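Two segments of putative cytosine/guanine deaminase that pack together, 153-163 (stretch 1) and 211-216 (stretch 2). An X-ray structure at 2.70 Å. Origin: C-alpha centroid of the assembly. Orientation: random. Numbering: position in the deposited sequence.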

ATOM      1  N   LEU A 153      13.569   5.378  -3.039  1.00 54.49           N
ATOM      2  CA  LEU A 153      12.364   4.582  -2.890  1.00 53.11           C
ATOM      3  C   LEU A 153      12.065   3.730  -4.126  1.00 54.25           C
ATOM      4  O   LEU A 153      11.756   2.540  -3.992  1.00 54.96           O
ATOM      5  CB  LEU A 153      11.171   5.479  -2.558  1.00 52.75           C
ATOM      6  CG  LEU A 153      11.085   6.029  -1.129  1.00 52.65           C
ATOM      7  CD1 LEU A 153       9.804   6.831  -0.933  1.00 52.14           C
ATOM      8  CD2 LEU A 153      11.121   4.888  -0.152  1.00 53.22           C
ATOM      9  N   PHE A 154      12.154   4.319  -5.320  1.00 53.69           N
ATOM     10  CA  PHE A 154      11.901   3.571  -6.557  1.00 53.91           C
ATOM     11  C   PHE A 154      12.992   2.519  -6.787  1.00 54.67           C
ATOM     12  O   PHE A 154      12.738   1.439  -7.312  1.00 53.51           O
ATOM     13  CB  PHE A 154      11.842   4.521  -7.761  1.00 52.39           C
ATOM     14  CG  PHE A 154      10.510   5.195  -7.947  1.00 52.29           C
ATOM     15  CD1 PHE A 154       9.389   4.467  -8.326  1.00 54.87           C
ATOM     16  CD2 PHE A 154      10.380   6.561  -7.745  1.00 50.45           C
ATOM     17  CE1 PHE A 154       8.146   5.096  -8.504  1.00 56.12           C
ATOM     18  CE2 PHE A 154       9.163   7.207  -7.915  1.00 50.21           C
ATOM     19  CZ  PHE A 154       8.033   6.480  -8.296  1.00 53.50           C
ATOM     20  N   GLU A 155      14.210   2.838  -6.385  1.00 56.58           N
ATOM     21  CA  GLU A 155      15.318   1.918  -6.560  1.00 60.04           C
ATOM     22  C   GLU A 155      15.082   0.669  -5.737  1.00 60.64           C
ATOM     23  O   GLU A 155      15.148  -0.451  -6.248  1.00 60.73           O
ATOM     24  CB  GLU A 155      16.635   2.581  -6.139  1.00 62.35           C
ATOM     25  CG  GLU A 155      17.061   3.707  -7.073  1.00 67.89           C
ATOM     26  CD  GLU A 155      18.299   4.437  -6.594  1.00 71.37           C
ATOM     27  OE1 GLU A 155      19.388   3.818  -6.572  1.00 74.09           O
ATOM     28  OE2 GLU A 155      18.187   5.631  -6.232  1.00 73.93           O
ATOM     29  N   GLU A 156      14.794   0.869  -4.458  1.00 61.40           N
ATOM     30  CA  GLU A 156      14.556  -0.239  -3.552  1.00 61.99           C
ATOM     31  C   GLU A 156      13.370  -1.099  -3.969  1.00 62.33           C
ATOM     32  O   GLU A 156      13.462  -2.326  -3.996  1.00 62.33           O
ATOM     33  CB  GLU A 156      14.363   0.298  -2.128  1.00 62.11           C
ATOM     34  CG  GLU A 156      15.627   0.902  -1.553  1.00 62.32           C
ATOM     35  CD  GLU A 156      16.813  -0.053  -1.647  1.00 64.01           C
ATOM     36  OE1 GLU A 156      16.734  -1.168  -1.080  1.00 66.26           O
ATOM     37  OE2 GLU A 156      17.820   0.300  -2.298  1.00 64.29           O
ATOM     38  N   ALA A 157      12.260  -0.451  -4.305  1.00 61.42           N
ATOM     39  CA  ALA A 157      11.065  -1.173  -4.703  1.00 61.28           C
ATOM     40  C   ALA A 157      11.369  -2.113  -5.856  1.00 61.49           C
ATOM     41  O   ALA A 157      10.983  -3.280  -5.851  1.00 62.27           O
ATOM     42  CB  ALA A 157       9.972  -0.193  -5.102  1.00 60.39           C
ATOM     43  N   GLU A 158      12.076  -1.597  -6.844  1.00 61.44           N
ATOM     44  CA  GLU A 158      12.412  -2.376  -8.013  1.00 61.78           C
ATOM     45  C   GLU A 158      13.454  -3.461  -7.764  1.00 59.75           C
ATOM     46  O   GLU A 158      13.466  -4.478  -8.453  1.00 59.29           O
ATOM     47  CB  GLU A 158      12.885  -1.444  -9.105  1.00 65.30           C
ATOM     48  CG  GLU A 158      13.348  -2.173 -10.320  1.00 71.29           C
ATOM     49  CD  GLU A 158      14.363  -1.368 -11.077  1.00 74.47           C
ATOM     50  OE1 GLU A 158      13.955  -0.580 -11.971  1.00 75.90           O
ATOM     51  OE2 GLU A 158      15.567  -1.517 -10.747  1.00 76.17           O
ATOM     52  N   LYS A 159      14.339  -3.250  -6.799  1.00 57.64           N
ATOM     53  CA  LYS A 159      15.331  -4.271  -6.500  1.00 56.75           C
ATOM     54  C   LYS A 159      14.576  -5.499  -6.021  1.00 55.57           C
ATOM     55  O   LYS A 159      15.012  -6.630  -6.225  1.00 55.06           O
ATOM     56  CB  LYS A 159      16.316  -3.782  -5.427  1.00 57.40           C
ATOM     57  CG  LYS A 159      17.329  -2.787  -5.983  1.00 59.53           C
ATOM     58  CD  LYS A 159      18.056  -1.983  -4.914  1.00 60.85           C
ATOM     59  CE  LYS A 159      19.053  -2.830  -4.157  1.00 63.22           C
ATOM     60  NZ  LYS A 159      20.064  -1.965  -3.463  1.00 64.55           N
ATOM     61  N   LEU A 160      13.420  -5.258  -5.411  1.00 53.90           N
ATOM     62  CA  LEU A 160      12.579  -6.318  -4.884  1.00 52.30           C
ATOM     63  C   LEU A 160      11.551  -6.806  -5.893  1.00 52.48           C
ATOM     64  O   LEU A 160      10.892  -7.818  -5.667  1.00 53.09           O
ATOM     65  CB  LEU A 160      11.876  -5.838  -3.619  1.00 50.58           C
ATOM     66  CG  LEU A 160      12.807  -5.464  -2.463  1.00 50.94           C
ATOM     67  CD1 LEU A 160      11.994  -4.925  -1.296  1.00 50.23           C
ATOM     68  CD2 LEU A 160      13.597  -6.677  -2.029  1.00 47.36           C
ATOM     69  N   GLY A 161      11.424  -6.075  -6.999  1.00 52.13           N
ATOM     70  CA  GLY A 161      10.497  -6.440  -8.059  1.00 51.28           C
ATOM     71  C   GLY A 161       9.056  -6.036  -7.828  1.00 51.36           C
ATOM     72  O   GLY A 161       8.155  -6.541  -8.496  1.00 50.87           O
ATOM     73  N   LEU A 162       8.848  -5.107  -6.900  1.00 51.15           N
ATOM     74  CA  LEU A 162       7.512  -4.638  -6.531  1.00 50.99           C
ATOM     75  C   LEU A 162       7.044  -3.393  -7.280  1.00 51.53           C
ATOM     76  O   LEU A 162       7.850  -2.571  -7.702  1.00 53.45           O
ATOM     77  CB  LEU A 162       7.472  -4.320  -5.028  1.00 49.36           C
ATOM     78  CG  LEU A 162       8.210  -5.221  -4.038  1.00 49.03           C
ATOM     79  CD1 LEU A 162       8.110  -4.634  -2.648  1.00 46.52           C
ATOM     80  CD2 LEU A 162       7.630  -6.626  -4.080  1.00 48.40           C
ATOM     81  N   ARG A 163       5.731  -3.257  -7.440  1.00 52.06           N
ATOM     82  CA  ARG A 163       5.175  -2.072  -8.083  1.00 52.56           C
ATOM     83  C   ARG A 163       5.199  -1.041  -6.975  1.00 51.59           C
ATOM     84  O   ARG A 163       4.804  -1.343  -5.851  1.00 49.73           O
ATOM     85  CB  ARG A 163       3.716  -2.259  -8.484  1.00 55.68           C
ATOM     86  CG  ARG A 163       3.391  -3.374  -9.445  1.00 60.00           C
ATOM     87  CD  ARG A 163       1.879  -3.398  -9.631  1.00 61.69           C
ATOM     88  NE  ARG A 163       1.439  -4.509 -10.451  1.00 63.10           N
ATOM     89  CZ  ARG A 163       1.605  -4.557 -11.764  1.00 65.78           C
ATOM     90  NH1 ARG A 163       2.196  -3.543 -12.380  1.00 66.67           N
ATOM     91  NH2 ARG A 163       1.199  -5.618 -12.451  1.00 66.17           N
ATOM     92  N   ALA A 211       0.981  -0.138 -14.419  1.00 50.88           N
ATOM     93  CA  ALA A 211       2.272   0.512 -14.339  1.00 49.02           C
ATOM     94  C   ALA A 211       3.069  -0.050 -13.153  1.00 47.92           C
ATOM     95  O   ALA A 211       2.497  -0.417 -12.134  1.00 48.34           O
ATOM     96  CB  ALA A 211       2.068   2.016 -14.186  1.00 47.72           C
ATOM     97  N   MET A 212       4.386  -0.135 -13.298  1.00 46.47           N
ATOM     98  CA  MET A 212       5.241  -0.616 -12.224  1.00 45.65           C
ATOM     99  C   MET A 212       5.724   0.575 -11.415  1.00 46.12           C
ATOM    100  O   MET A 212       6.377   0.417 -10.382  1.00 45.67           O
ATOM    101  CB  MET A 212       6.434  -1.391 -12.781  1.00 44.10           C
ATOM    102  CG  MET A 212       6.077  -2.747 -13.365  1.00 47.14           C
ATOM    103  SD  MET A 212       5.216  -3.846 -12.213  1.00 49.94           S
ATOM    104  CE  MET A 212       6.529  -4.239 -11.065  1.00 50.25           C
ATOM    105  N   ARG A 213       5.397   1.769 -11.903  1.00 46.57           N
ATOM    106  CA  ARG A 213       5.761   3.017 -11.246  1.00 46.47           C
ATOM    107  C   ARG A 213       4.671   4.063 -11.371  1.00 44.88           C
ATOM    108  O   ARG A 213       4.073   4.228 -12.424  1.00 44.30           O
ATOM    109  CB  ARG A 213       7.065   3.557 -11.812  1.00 48.76           C
ATOM    110  CG  ARG A 213       8.248   2.894 -11.203  1.00 51.97           C
ATOM    111  CD  ARG A 213       9.511   3.188 -11.943  1.00 57.93           C
ATOM    112  NE  ARG A 213      10.641   2.649 -11.200  1.00 62.85           N
ATOM    113  CZ  ARG A 213      11.912   2.812 -11.538  1.00 65.28           C
ATOM    114  NH1 ARG A 213      12.222   3.500 -12.633  1.00 66.78           N
ATOM    115  NH2 ARG A 213      12.871   2.321 -10.759  1.00 64.68           N
ATOM    116  N   ARG A 214       4.422   4.763 -10.275  1.00 44.86           N
ATOM    117  CA  ARG A 214       3.400   5.789 -10.226  1.00 44.35           C
ATOM    118  C   ARG A 214       3.786   6.925  -9.309  1.00 45.08           C
ATOM    119  O   ARG A 214       4.597   6.757  -8.397  1.00 46.34           O
ATOM    120  CB  ARG A 214       2.088   5.196  -9.741  1.00 43.73           C
ATOM    121  CG  ARG A 214       1.387   4.403 -10.780  1.00 42.92           C
ATOM    122  CD  ARG A 214      -0.010   4.917 -10.940  1.00 42.90           C
ATOM    123  NE  ARG A 214      -0.458   4.765 -12.312  1.00 44.88           N
ATOM    124  CZ  ARG A 214      -1.698   4.991 -12.710  1.00 47.62           C
ATOM    125  NH1 ARG A 214      -2.611   5.381 -11.832  1.00 48.12           N
ATOM    126  NH2 ARG A 214      -2.024   4.823 -13.984  1.00 50.56           N
ATOM    127  N   VAL A 215       3.174   8.079  -9.548  1.00 45.35           N
ATOM    128  CA  VAL A 215       3.427   9.283  -8.771  1.00 43.69           C
ATOM    129  C   VAL A 215       2.105   9.966  -8.474  1.00 41.77           C
ATOM    130  O   VAL A 215       1.243  10.031  -9.332  1.00 40.02           O
ATOM    131  CB  VAL A 215       4.330  10.272  -9.563  1.00 45.01           C
ATOM    132  CG1 VAL A 215       4.545  11.553  -8.758  1.00 43.84           C
ATOM    133  CG2 VAL A 215       5.664   9.616  -9.906  1.00 40.61           C
ATOM    134  N   VAL A 216       1.936  10.455  -7.253  1.00 42.47           N
ATOM    135  CA  VAL A 216       0.711  11.155  -6.897  1.00 43.53           C
ATOM    136  C   VAL A 216       0.990  12.374  -5.996  1.00 44.27           C
ATOM    137  O   VAL A 216       1.946  12.389  -5.217  1.00 42.74           O
ATOM    138  CB  VAL A 216      -0.371  10.167  -6.246  1.00 44.57           C
ATOM    139  CG1 VAL A 216       0.183   8.775  -6.096  1.00 45.05           C
ATOM    140  CG2 VAL A 216      -0.839  10.669  -4.900  1.00 43.71           C
TER

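What does the helix offer to the strand at its start? Leu153 stays out of reach, and the first contact is made by Phe154, whose CA-to-CB bond points toward stretch 2 and whose ring is buried. The side chain, with chi1 at m, meets three successive residues of the strand. CD1 of Phe154 lies 3.5 Å from CG of Arg213, so the ring packs against the aliphatic part of a charged side chain. Further out, CZ of Phe154 comes within 3.4 Å of the backbone O of Arg214, which sits at the ring edge, near its plane. That is where an aromatic ring carries its slightly positive hydrogens, a favourable place for a carbonyl oxygen. CZ also approaches CG2 of Val215 at 4.2 Å, an apolar contact. Helix and strand run at 147° to each other, and their axes come no closer than 10.7 Å, leaving room for a large side chain.

Which residues of the next turn take part? The CA-to-CB bond of Glu155 points away, Glu156 is out of reach, and Ala157, though directed toward stretch 2, is too short to touch it. Glu158, one turn after Phe154, does reach across. Its OE1 lies 3.3 Å from NH2 of Arg213, forming a salt bridge at the exposed side of the contact. The oxygen stands well out of the guanidinium plane, so no N-H points at it and the attraction is one of charge alone. The Arg213 side chain is extended, with chi2 and chi3 at t, and its guanidinium also approaches the helix backbone: NH2 of Arg213 lies 3.6 Å from O of Phe154, which sits at the guanidinium edge. Lys159 turns its charge to its own helix instead, with NZ 3.4 Å from OE2 of Glu156 in a salt bridge that includes a weak hydrogen bond.

How does the chain leave the helix and meet Met212? Gly161 is the first residue to abandon helical geometry, and its positive phi of 81° is a conformation that favours glycine. The turn remains tied to the helix by the backbone hydrogen bond from N of Leu162 to O of Ala157, at 3.0 Å. The Met212 side chain, m at all three chi angles, brings its methyl group against this turn: CE lies 3.8 Å from O of Gly161 and 3.9 Å from C of Leu162.

What holds the end of stretch 1? Here the backbones draw closest, with the CA atoms of Arg163 and Met212 4.4 Å apart, and CA of Arg163 makes a C-H...O contact with O of Met212 at 3.6 Å. The Arg163 side chain starts sideways, but its end comes nearer. NH1 of Arg163 donates a hydrogen bond to O of Ala211 at 3.2 Å; the acceptor lies near the guanidinium plane, though the 136° angle is bent. The same NH1 is 3.0 Å from SD of Met212, a close approach from an oblique direction.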